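Local coordinates for protein hyaluronidase (Thermobaculum terrenum, PDB 5DIY) that probably removes O-linked N-acetylglucosamine from modified proteins, as a glycoside hydrolase of family 84, at residues C[12-17]-C[226-231]; C[20-25]-C[260-265]; C[41-46]-C[117-122]. All blocks are in the same frame, centred on the assembly; numbering follows the deposited sequence.

Contact 1. Residues C[12-17]-C[226-231]; sequences GFYGKP and VNDGGM. With NAG (2-acetamido-2-deoxy-beta-D-glucopyranose), chain E.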
loop_
_atom_site.group_PDB
_atom_site.type_symbol
_atom_site.label_atom_id
_atom_site.label_comp_id
_atom_site.label_asym_id
_atom_site.label_seq_id
_atom_site.Cartn_x
_atom_site.Cartn_y
_atom_site.Cartn_z
ATOM N N GLY C 12 -8.017 -7.739 1.243
ATOM C CA GLY C 12 -9.074 -6.808 1.663
ATOM C C GLY C 12 -9.048 -5.456 0.970
ATOM O O GLY C 12 -9.615 -4.482 1.467
ATOM N N PHE C 13 -8.421 -5.406 -0.199
ATOM C CA PHE C 13 -8.213 -4.148 -0.920
ATOM C C PHE C 13 -9.357 -3.882 -1.894
ATOM O O PHE C 13 -10.152 -4.776 -2.179
ATOM C CB PHE C 13 -6.852 -4.141 -1.641
ATOM C CG PHE C 13 -6.606 -5.345 -2.513
ATOM C CD1 PHE C 13 -7.245 -5.479 -3.740
ATOM C CD2 PHE C 13 -5.751 -6.358 -2.095
ATOM C CE1 PHE C 13 -7.037 -6.596 -4.528
ATOM C CE2 PHE C 13 -5.536 -7.475 -2.881
ATOM C CZ PHE C 13 -6.180 -7.595 -4.097
ATOM N N TYR C 14 -9.441 -2.637 -2.358
ATOM C CA TYR C 14 -10.278 -2.256 -3.495
ATOM C C TYR C 14 -9.448 -2.451 -4.765
ATOM O O TYR C 14 -8.213 -2.425 -4.723
ATOM C CB TYR C 14 -10.720 -0.789 -3.405
ATOM C CG TYR C 14 -11.652 -0.434 -2.252
ATOM C CD1 TYR C 14 -11.151 -0.164 -0.978
ATOM C CD2 TYR C 14 -13.037 -0.332 -2.447
ATOM C CE1 TYR C 14 -12.002 0.177 0.074
ATOM C CE2 TYR C 14 -13.895 0.010 -1.405
ATOM C CZ TYR C 14 -13.376 0.260 -0.148
ATOM O OH TYR C 14 -14.223 0.605 0.883
ATOM N N GLY C 15 -10.130 -2.588 -5.896
ATOM C CA GLY C 15 -9.493 -2.905 -7.177
ATOM C C GLY C 15 -9.649 -4.358 -7.570
ATOM O O GLY C 15 -10.351 -5.120 -6.914
ATOM N N LYS C 16 -8.967 -4.734 -8.645
ATOM C CA LYS C 16 -9.090 -6.059 -9.258
ATOM C C LYS C 16 -8.694 -7.160 -8.278
ATOM O O LYS C 16 -7.543 -7.199 -7.847
ATOM C CB LYS C 16 -8.197 -6.134 -10.507
ATOM C CG LYS C 16 -8.356 -7.396 -11.340
ATOM C CD LYS C 16 -7.239 -7.508 -12.364
ATOM C CE LYS C 16 -7.393 -8.753 -13.215
ATOM N NZ LYS C 16 -7.287 -9.998 -12.411
ATOM N N PRO C 17 -9.643 -8.056 -7.912
ATOM C CA PRO C 17 -9.266 -9.159 -7.022
ATOM C C PRO C 17 -8.186 -10.064 -7.616
ATOM O O PRO C 17 -8.052 -10.163 -8.838
ATOM C CB PRO C 17 -10.580 -9.933 -6.845
ATOM C CG PRO C 17 -11.650 -8.930 -7.096
ATOM C CD PRO C 17 -11.098 -8.040 -8.165
ATOM N N VAL C 226 -0.713 -2.339 0.404
ATOM C CA VAL C 226 -1.850 -1.836 -0.411
ATOM C C VAL C 226 -1.613 -0.504 -1.098
ATOM O O VAL C 226 -1.252 0.465 -0.441
ATOM C CB VAL C 226 -3.179 -1.569 0.357
ATOM C CG1 VAL C 226 -4.203 -2.624 0.066
ATOM C CG2 VAL C 226 -2.985 -1.314 1.847
ATOM N N ASN C 227 -1.885 -0.460 -2.398
ATOM C CA ASN C 227 -1.844 0.776 -3.169
ATOM C C ASN C 227 -3.131 0.959 -3.983
ATOM O O ASN C 227 -3.087 1.184 -5.180
ATOM C CB ASN C 227 -0.574 0.826 -4.039
ATOM C CG ASN C 227 -0.558 -0.212 -5.163
ATOM O OD1 ASN C 227 -1.230 -1.251 -5.104
ATOM N ND2 ASN C 227 0.234 0.067 -6.198
ATOM N N ASP C 228 -4.281 0.851 -3.319
ATOM C CA ASP C 228 -5.570 1.028 -4.003
ATOM C C ASP C 228 -6.016 2.482 -3.957
ATOM O O ASP C 228 -5.427 3.301 -3.238
ATOM C CB ASP C 228 -6.657 0.074 -3.466
ATOM C CG ASP C 228 -6.998 0.285 -1.984
ATOM O OD1 ASP C 228 -6.637 1.315 -1.386
ATOM O OD2 ASP C 228 -7.663 -0.617 -1.425
ATOM N N GLY C 229 -7.044 2.798 -4.742
ATOM C CA GLY C 229 -7.597 4.149 -4.800
ATOM C C GLY C 229 -6.548 5.146 -5.251
ATOM O O GLY C 229 -5.835 4.895 -6.217
ATOM N N GLY C 230 -6.421 6.251 -4.515
ATOM C CA GLY C 230 -5.440 7.286 -4.831
ATOM C C GLY C 230 -3.978 6.912 -4.677
ATOM O O GLY C 230 -3.110 7.663 -5.110
ATOM N N MET C 231 -3.700 5.767 -4.062
ATOM C CA MET C 231 -2.338 5.244 -3.941
ATOM C C MET C 231 -1.886 4.386 -5.127
ATOM O O MET C 231 -0.714 4.017 -5.181
ATOM C CB MET C 231 -2.204 4.421 -2.653
ATOM C CG MET C 231 -2.488 5.198 -1.372
ATOM S SD MET C 231 -2.127 4.204 0.090
ATOM C CE MET C 231 -3.447 2.991 -0.039
HETATM C C1 NAG E . -9.772 1.150 3.941
HETATM C C2 NAG E . -10.337 -0.278 3.802
HETATM C C3 NAG E . -9.472 -1.218 2.958
HETATM C C4 NAG E . -8.626 -0.425 1.976
HETATM C C5 NAG E . -7.686 0.472 2.765
HETATM C C6 NAG E . -6.784 1.334 1.868
HETATM C C7 NAG E . -9.752 -1.068 6.073
HETATM C C8 NAG E . -10.306 -1.697 7.321
HETATM N N2 NAG E . -10.644 -0.860 5.104
HETATM O O3 NAG E . -10.325 -2.134 2.262
HETATM O O4 NAG E . -7.836 -1.308 1.179
HETATM O O5 NAG E . -8.363 1.289 3.726
HETATM O O6 NAG E . -7.538 2.093 0.920
HETATM O O7 NAG E . -8.570 -0.766 5.973
#

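Contact 2. Residues C[20-25]-C[260-265]; sequences HQERLD and ALPEAS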
loop_
_atom_site.group_PDB
_atom_site.type_symbol
_atom_site.label_atom_id
_atom_site.label_comp_id
_atom_site.label_asym_id
_atom_site.label_seq_id
_atom_site.Cartn_x
_atom_site.Cartn_y
_atom_site.Cartn_z
ATOM N N HIS C 20 -7.579 -16.732 -9.194
ATOM C CA HIS C 20 -7.594 -17.995 -8.460
ATOM C C HIS C 20 -6.201 -18.625 -8.370
ATOM O O HIS C 20 -5.801 -19.125 -7.307
ATOM C CB HIS C 20 -8.591 -18.979 -9.100
ATOM C CG HIS C 20 -8.670 -20.298 -8.395
ATOM N ND1 HIS C 20 -9.181 -20.431 -7.122
ATOM C CD2 HIS C 20 -8.289 -21.539 -8.781
ATOM C CE1 HIS C 20 -9.109 -21.698 -6.753
ATOM N NE2 HIS C 20 -8.574 -22.390 -7.742
ATOM N N GLN C 21 -5.468 -18.587 -9.481
ATOM C CA GLN C 21 -4.118 -19.151 -9.538
ATOM C C GLN C 21 -3.097 -18.365 -8.698
ATOM O O GLN C 21 -2.182 -18.949 -8.115
ATOM C CB GLN C 21 -3.638 -19.232 -10.997
ATOM C CG GLN C 21 -2.370 -20.049 -11.194
ATOM C CD GLN C 21 -2.514 -21.467 -10.668
ATOM O OE1 GLN C 21 -3.514 -22.145 -10.945
ATOM N NE2 GLN C 21 -1.529 -21.914 -9.884
ATOM N N GLU C 22 -3.261 -17.047 -8.660
ATOM C CA GLU C 22 -2.399 -16.164 -7.857
ATOM C C GLU C 22 -2.580 -16.430 -6.361
ATOM O O GLU C 22 -1.608 -16.461 -5.608
ATOM C CB GLU C 22 -2.692 -14.699 -8.188
ATOM C CG GLU C 22 -2.303 -14.329 -9.611
ATOM C CD GLU C 22 -2.834 -12.985 -10.083
ATOM O OE1 GLU C 22 -3.859 -12.497 -9.575
ATOM O OE2 GLU C 22 -2.217 -12.406 -10.995
ATOM N N ARG C 23 -3.824 -16.649 -5.941
ATOM C CA ARG C 23 -4.121 -17.044 -4.557
ATOM C C ARG C 23 -3.459 -18.361 -4.186
ATOM O O ARG C 23 -2.824 -18.456 -3.137
ATOM C CB ARG C 23 -5.628 -17.135 -4.331
ATOM C CG ARG C 23 -6.294 -15.777 -4.312
ATOM C CD ARG C 23 -7.790 -15.897 -4.485
ATOM N NE ARG C 23 -8.432 -14.592 -4.481
ATOM C CZ ARG C 23 -9.646 -14.330 -4.961
ATOM N NH1 ARG C 23 -10.397 -15.285 -5.513
ATOM N NH2 ARG C 23 -10.123 -13.091 -4.894
ATOM N N LEU C 24 -3.584 -19.360 -5.058
ATOM C CA LEU C 24 -2.969 -20.672 -4.828
ATOM C C LEU C 24 -1.449 -20.556 -4.728
ATOM O O LEU C 24 -0.834 -21.153 -3.848
ATOM C CB LEU C 24 -3.345 -21.660 -5.942
ATOM C CG LEU C 24 -4.817 -22.075 -6.020
ATOM C CD1 LEU C 24 -5.124 -22.673 -7.384
ATOM C CD2 LEU C 24 -5.179 -23.043 -4.904
ATOM N N ASP C 25 -0.865 -19.784 -5.644
ATOM C CA ASP C 25 0.565 -19.465 -5.633
ATOM C C ASP C 25 0.973 -18.681 -4.371
ATOM O O ASP C 25 1.983 -18.989 -3.744
ATOM C CB ASP C 25 0.913 -18.670 -6.896
ATOM C CG ASP C 25 2.384 -18.333 -6.991
ATOM O OD1 ASP C 25 3.166 -19.189 -7.460
ATOM O OD2 ASP C 25 2.754 -17.205 -6.600
ATOM N N ALA C 260 -3.014 -5.059 -5.223
ATOM C CA ALA C 260 -3.669 -5.833 -6.292
ATOM C C ALA C 260 -2.657 -6.463 -7.283
ATOM O O ALA C 260 -3.044 -7.287 -8.107
ATOM C CB ALA C 260 -4.674 -4.967 -7.032
ATOM N N LEU C 261 -1.392 -6.031 -7.221
ATOM C CA LEU C 261 -0.248 -6.705 -7.849
ATOM C C LEU C 261 0.348 -7.758 -6.899
ATOM O O LEU C 261 1.129 -7.406 -6.006
ATOM C CB LEU C 261 0.834 -5.665 -8.193
ATOM C CG LEU C 261 0.421 -4.468 -9.044
ATOM C CD1 LEU C 261 1.601 -3.527 -9.214
ATOM C CD2 LEU C 261 -0.112 -4.926 -10.388
ATOM N N PRO C 262 -0.021 -9.048 -7.067
ATOM C CA PRO C 262 0.414 -10.055 -6.087
ATOM C C PRO C 262 1.896 -10.398 -6.113
ATOM O O PRO C 262 2.496 -10.589 -5.060
ATOM C CB PRO C 262 -0.402 -11.303 -6.468
ATOM C CG PRO C 262 -0.808 -11.092 -7.883
ATOM C CD PRO C 262 -0.987 -9.613 -8.031
ATOM N N GLU C 263 2.467 -10.517 -7.306
ATOM C CA GLU C 263 3.873 -10.882 -7.437
ATOM C C GLU C 263 4.768 -9.760 -6.895
ATOM O O GLU C 263 5.724 -10.023 -6.163
ATOM C CB GLU C 263 4.213 -11.222 -8.899
ATOM C CG GLU C 263 5.501 -12.008 -9.075
ATOM C CD GLU C 263 5.450 -13.411 -8.503
ATOM O OE1 GLU C 263 4.352 -13.992 -8.389
ATOM O OE2 GLU C 263 6.527 -13.946 -8.180
ATOM N N ALA C 264 4.433 -8.515 -7.226
ATOM C CA ALA C 264 5.137 -7.347 -6.676
ATOM C C ALA C 264 5.009 -7.250 -5.154
ATOM O O ALA C 264 5.949 -6.813 -4.491
ATOM C CB ALA C 264 4.649 -6.064 -7.333
ATOM N N SER C 265 3.861 -7.661 -4.607
ATOM C CA SER C 265 3.647 -7.666 -3.147
ATOM C C SER C 265 4.583 -8.608 -2.399
ATOM O O SER C 265 4.855 -8.395 -1.224
ATOM C CB SER C 265 2.198 -8.034 -2.789
ATOM O OG SER C 265 1.285 -7.057 -3.233
#

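Contact 3. Residues C[41-46]-C[117-122]; sequences APKQDL and FFDNVP. Unlike the reference sequence in segment 117-122: N120 (reference Asp). With NAG (2-acetamido-2-deoxy-beta-D-glucopyranose), chain E.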
loop_
_atom_site.group_PDB
_atom_site.type_symbol
_atom_site.label_atom_id
_atom_site.label_comp_id
_atom_site.label_asym_id
_atom_site.label_seq_id
_atom_site.Cartn_x
_atom_site.Cartn_y
_atom_site.Cartn_z
ATOM N N ALA C 41 -11.450 -11.299 1.567
ATOM C CA ALA C 41 -12.300 -10.110 1.691
ATOM C C ALA C 41 -12.129 -9.045 0.587
ATOM O O ALA C 41 -12.099 -7.855 0.894
ATOM C CB ALA C 41 -12.063 -9.472 3.059
ATOM N N PRO C 42 -12.025 -9.456 -0.697
ATOM C CA PRO C 42 -11.854 -8.432 -1.732
ATOM C C PRO C 42 -13.085 -7.542 -1.850
ATOM O O PRO C 42 -14.200 -8.053 -1.988
ATOM C CB PRO C 42 -11.628 -9.246 -3.012
ATOM C CG PRO C 42 -12.258 -10.563 -2.741
ATOM C CD PRO C 42 -12.056 -10.812 -1.275
ATOM N N LYS C 43 -12.873 -6.227 -1.775
ATOM C CA LYS C 43 -13.971 -5.252 -1.777
ATOM C C LYS C 43 -14.803 -5.282 -3.060
ATOM O O LYS C 43 -15.999 -5.019 -3.000
ATOM C CB LYS C 43 -13.452 -3.823 -1.540
ATOM C CG LYS C 43 -13.048 -3.499 -0.106
ATOM C CD LYS C 43 -14.256 -3.235 0.793
ATOM C CE LYS C 43 -13.860 -2.603 2.121
ATOM N NZ LYS C 43 -12.942 -3.453 2.936
ATOM N N GLN C 44 -14.179 -5.596 -4.200
ATOM C CA GLN C 44 -14.875 -5.608 -5.502
ATOM C C GLN C 44 -15.593 -6.917 -5.847
ATOM O O GLN C 44 -16.251 -6.986 -6.885
ATOM C CB GLN C 44 -13.918 -5.243 -6.648
ATOM C CG GLN C 44 -13.246 -3.893 -6.494
ATOM C CD GLN C 44 -14.218 -2.720 -6.459
ATOM O OE1 GLN C 44 -15.155 -2.642 -7.255
ATOM N NE2 GLN C 44 -13.986 -1.796 -5.541
ATOM N N ASP C 45 -15.468 -7.946 -5.006
ATOM C CA ASP C 45 -16.363 -9.108 -5.080
ATOM C C ASP C 45 -17.723 -8.639 -4.563
ATOM O O ASP C 45 -17.869 -8.368 -3.368
ATOM C CB ASP C 45 -15.816 -10.280 -4.241
ATOM C CG ASP C 45 -16.753 -11.499 -4.206
ATOM O OD1 ASP C 45 -17.855 -11.472 -4.796
ATOM O OD2 ASP C 45 -16.379 -12.495 -3.561
ATOM N N LEU C 46 -18.707 -8.530 -5.459
ATOM C CA LEU C 46 -20.057 -8.061 -5.083
ATOM C C LEU C 46 -20.692 -8.903 -3.974
ATOM O O LEU C 46 -21.368 -8.372 -3.083
ATOM C CB LEU C 46 -20.996 -8.019 -6.306
ATOM C CG LEU C 46 -20.849 -6.827 -7.260
ATOM C CD1 LEU C 46 -21.732 -7.024 -8.486
ATOM C CD2 LEU C 46 -21.182 -5.508 -6.566
ATOM N N PHE C 117 -17.148 -7.710 8.755
ATOM C CA PHE C 117 -16.523 -6.376 8.737
ATOM C C PHE C 117 -17.538 -5.259 8.588
ATOM O O PHE C 117 -18.509 -5.404 7.847
ATOM C CB PHE C 117 -15.471 -6.272 7.626
ATOM C CG PHE C 117 -14.382 -7.323 7.681
ATOM C CD1 PHE C 117 -14.035 -7.979 8.867
ATOM C CD2 PHE C 117 -13.661 -7.622 6.535
ATOM C CE1 PHE C 117 -13.031 -8.927 8.885
ATOM C CE2 PHE C 117 -12.652 -8.566 6.550
ATOM C CZ PHE C 117 -12.337 -9.222 7.723
ATOM N N PHE C 118 -17.298 -4.156 9.307
ATOM C CA PHE C 118 -18.154 -2.963 9.284
ATOM C C PHE C 118 -17.350 -1.690 8.983
ATOM O O PHE C 118 -17.753 -0.586 9.361
ATOM C CB PHE C 118 -18.889 -2.828 10.624
ATOM C CG PHE C 118 -19.728 -4.023 10.969
ATOM C CD1 PHE C 118 -21.011 -4.156 10.455
ATOM C CD2 PHE C 118 -19.223 -5.034 11.772
ATOM C CE1 PHE C 118 -21.783 -5.272 10.746
ATOM C CE2 PHE C 118 -19.989 -6.150 12.072
ATOM C CZ PHE C 118 -21.273 -6.270 11.560
ATOM N N ASP C 119 -16.214 -1.844 8.305
ATOM C CA ASP C 119 -15.435 -0.696 7.832
ATOM C C ASP C 119 -16.125 -0.005 6.659
ATOM O O ASP C 119 -16.781 -0.657 5.853
ATOM C CB ASP C 119 -14.020 -1.117 7.419
ATOM C CG ASP C 119 -14.011 -2.195 6.340
ATOM O OD1 ASP C 119 -14.601 -3.268 6.570
ATOM O OD2 ASP C 119 -13.400 -1.968 5.280
ATOM N N ASN C 120 -15.962 1.315 6.574
ATOM C CA ASN C 120 -16.485 2.120 5.468
ATOM C C ASN C 120 -17.990 1.937 5.261
ATOM O O ASN C 120 -18.454 1.532 4.191
ATOM C CB ASN C 120 -15.704 1.835 4.180
ATOM C CG ASN C 120 -14.206 2.045 4.342
ATOM O OD1 ASN C 120 -13.748 2.683 5.293
ATOM N ND2 ASN C 120 -13.432 1.495 3.414
ATOM N N VAL C 121 -18.723 2.216 6.336
ATOM C CA VAL C 121 -20.184 2.286 6.343
ATOM C C VAL C 121 -20.549 3.586 7.066
ATOM O O VAL C 121 -19.671 4.202 7.683
ATOM C CB VAL C 121 -20.825 1.055 7.039
ATOM C CG1 VAL C 121 -20.371 -0.231 6.361
ATOM C CG2 VAL C 121 -20.520 1.022 8.539
ATOM N N PRO C 122 -21.826 4.022 6.984
ATOM C CA PRO C 122 -22.231 5.220 7.730
ATOM C C PRO C 122 -22.036 5.083 9.241
ATOM O O PRO C 122 -22.240 4.000 9.797
ATOM C CB PRO C 122 -23.720 5.363 7.384
ATOM C CG PRO C 122 -23.856 4.715 6.055
ATOM C CD PRO C 122 -22.906 3.550 6.096
HETATM C C1 NAG E . -9.772 1.150 3.941
HETATM C C2 NAG E . -10.337 -0.278 3.802
HETATM C C3 NAG E . -9.472 -1.218 2.958
HETATM C C4 NAG E . -8.626 -0.425 1.976
HETATM C C5 NAG E . -7.686 0.472 2.765
HETATM C C6 NAG E . -6.784 1.334 1.868
HETATM C C7 NAG E . -9.752 -1.068 6.073
HETATM C C8 NAG E . -10.306 -1.697 7.321
HETATM N N2 NAG E . -10.644 -0.860 5.104
HETATM O O3 NAG E . -10.325 -2.134 2.262
HETATM O O4 NAG E . -7.836 -1.308 1.179
HETATM O O5 NAG E . -8.363 1.289 3.726
HETATM O O6 NAG E . -7.538 2.093 0.920
HETATM O O7 NAG E . -8.570 -0.766 5.973
HETATM O O HOH W 1 -15.612 -4.318 4.194
#

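Contact 1. Residues C[12-17]-C[226-231]
A single carboxylate oxygen, OD2 of D228, serves protein and ligand at once: it accepts the backbone N-H of Y14 and a hydroxyl of the bound N-acetylglucosamine. The bond from Y14 N to D228 OD2 is 2.8 Å long and nearly straight (166° at the hydrogen), reaching the oxygen on its anti side. The same OD2 takes the sugar O4 at 2.7 Å, while D228 OD1 accepts the sugar O6 at 2.6 Å, and the two bonds grip the sugar by both hydroxyls. A first torsion of 62° places D228 CG between its own backbone N and carbonyl carbon, turning the carboxylate to the Y14 loop. There CD1 of Y14 meets D228 OD2 by its ring edge, the two planes 65° apart. Such gripping from loops that follow the first and seventh strands is in keeping with a TIM barrel, whose ligand sits at the C-terminal ends of its strands. Replacing D228 by alanine is likely to leave Y14 N and the sugar O4 and O6 without their acceptor. Beside this polar patch, F13 CB packs on V226 CG1 at 3.5 Å. G12 O receives the sugar O3 at 2.6 Å. Y14 OH is hydrogen-bonded to ND2 of N120, an engineered residue, and the Y14 ring stacks on an aromatic side chain of the bound peptide.

Contact 2. Residues C[20-25]-C[260-265]
In the (beta/alpha)8 barrel the helices that follow the first and eighth strands, 20-32 and 262-277, come together as the barrel closes, and here E22 lies against P262 at that seam. One carbon of the proline does the touching: P262 CG comes to 3.5 Å from E22 CD. It is almost equally far from the two oxygens of the same carboxylate and also approaches CB and CG of E22, so the glutamate chain passes slantwise over one corner of the ring, from CB to its carboxylate. With CG beside the backbone N (chi1 -66°) and the chain extended beyond it, E22 reaches past the proline instead of folding back. Its two carboxylate oxygens are engaged by separate partners, OE1 by the backbone N of E19 and OE2 by K367 in a salt bridge, which should limit rotation of the group.

One turn along helix 20-32 two acidic groups face each other. D25 OD2 stands 4.0 Å from E263 OE1, the side chains crossing at about a right angle; the like charges are probably eased by K266, which makes salt bridges to both oxygens. Within the second segment, L261 O is bonded from opposite faces by S265 N and S265 OG, the latter at 2.8 Å. Helix 367-371 packs on L261, P262 and E263, whereas on the other side of helix 20-32 H20, R23 and L24 meet helix 58-73, and R23 also touches strand 37-40.

Contact 3. Residues C[41-46]-C[117-122]
K43 and D119 reach toward each other from opposite directions and make the tight centre of the contact, a buried salt bridge in which K43 NZ lies 2.8 Å from D119 OD2, which accepts through its syn lone pair. Two bends in the lysine chain, at chi2 (-78°) and chi4 (-61°), bring the ammonium group round to this oxygen and to the sugar. K43 NZ also donates to the sugar O3 at 3.0 Å. The acetamido N2 of the sugar in turn gives its hydrogen to D119 OD2 at 3.0 Å, in a nearly straight bond, so D119 OD2 has two donors, the lysine and the acetamido group. Next to strand 77-82, A41 CB meets the edge of the F117 ring at CE2, 3.7 Å away.

The other side is looser. A water molecule donates to D119 OD1 at 2.8 Å and is only weakly held by K43 NZ. Nearby, the engineered N120 comes no closer to K43 than 4.3 Å, from its ND2 to the lysine CE; its OD1 is hydrogen-bonded to Y168, and its ND2 to a polar side chain of the bound peptide. An aspartate, the predicted proton donor, stands here in the natural protein, and two successive aspartates, the first holding the acetamido N-H, would be consistent with the substrate-assisted mechanism of family 84 hydrolases.

Overall arrangement
From the N terminus, the chain leaves strand 6-11 to supply residues 12-17, enters helix 20-32 with 20-25, and passes strand 37-40 to reach 41-46. All three then find partners later in the sequence. Contact 3 closes first, at 117-122, and is nested inside the loops closed by the other two. Contact 1 closes at 226-231, after the seventh strand, and contact 2 at 260-265, after the eighth; these two cross. Contacts 1 and 3 both touch the sugar and are joined through F13 O and K43 N, a probable hydrogen bond, while contact 2 lies away from the sugar, joining the helices that follow the first and eighth strands.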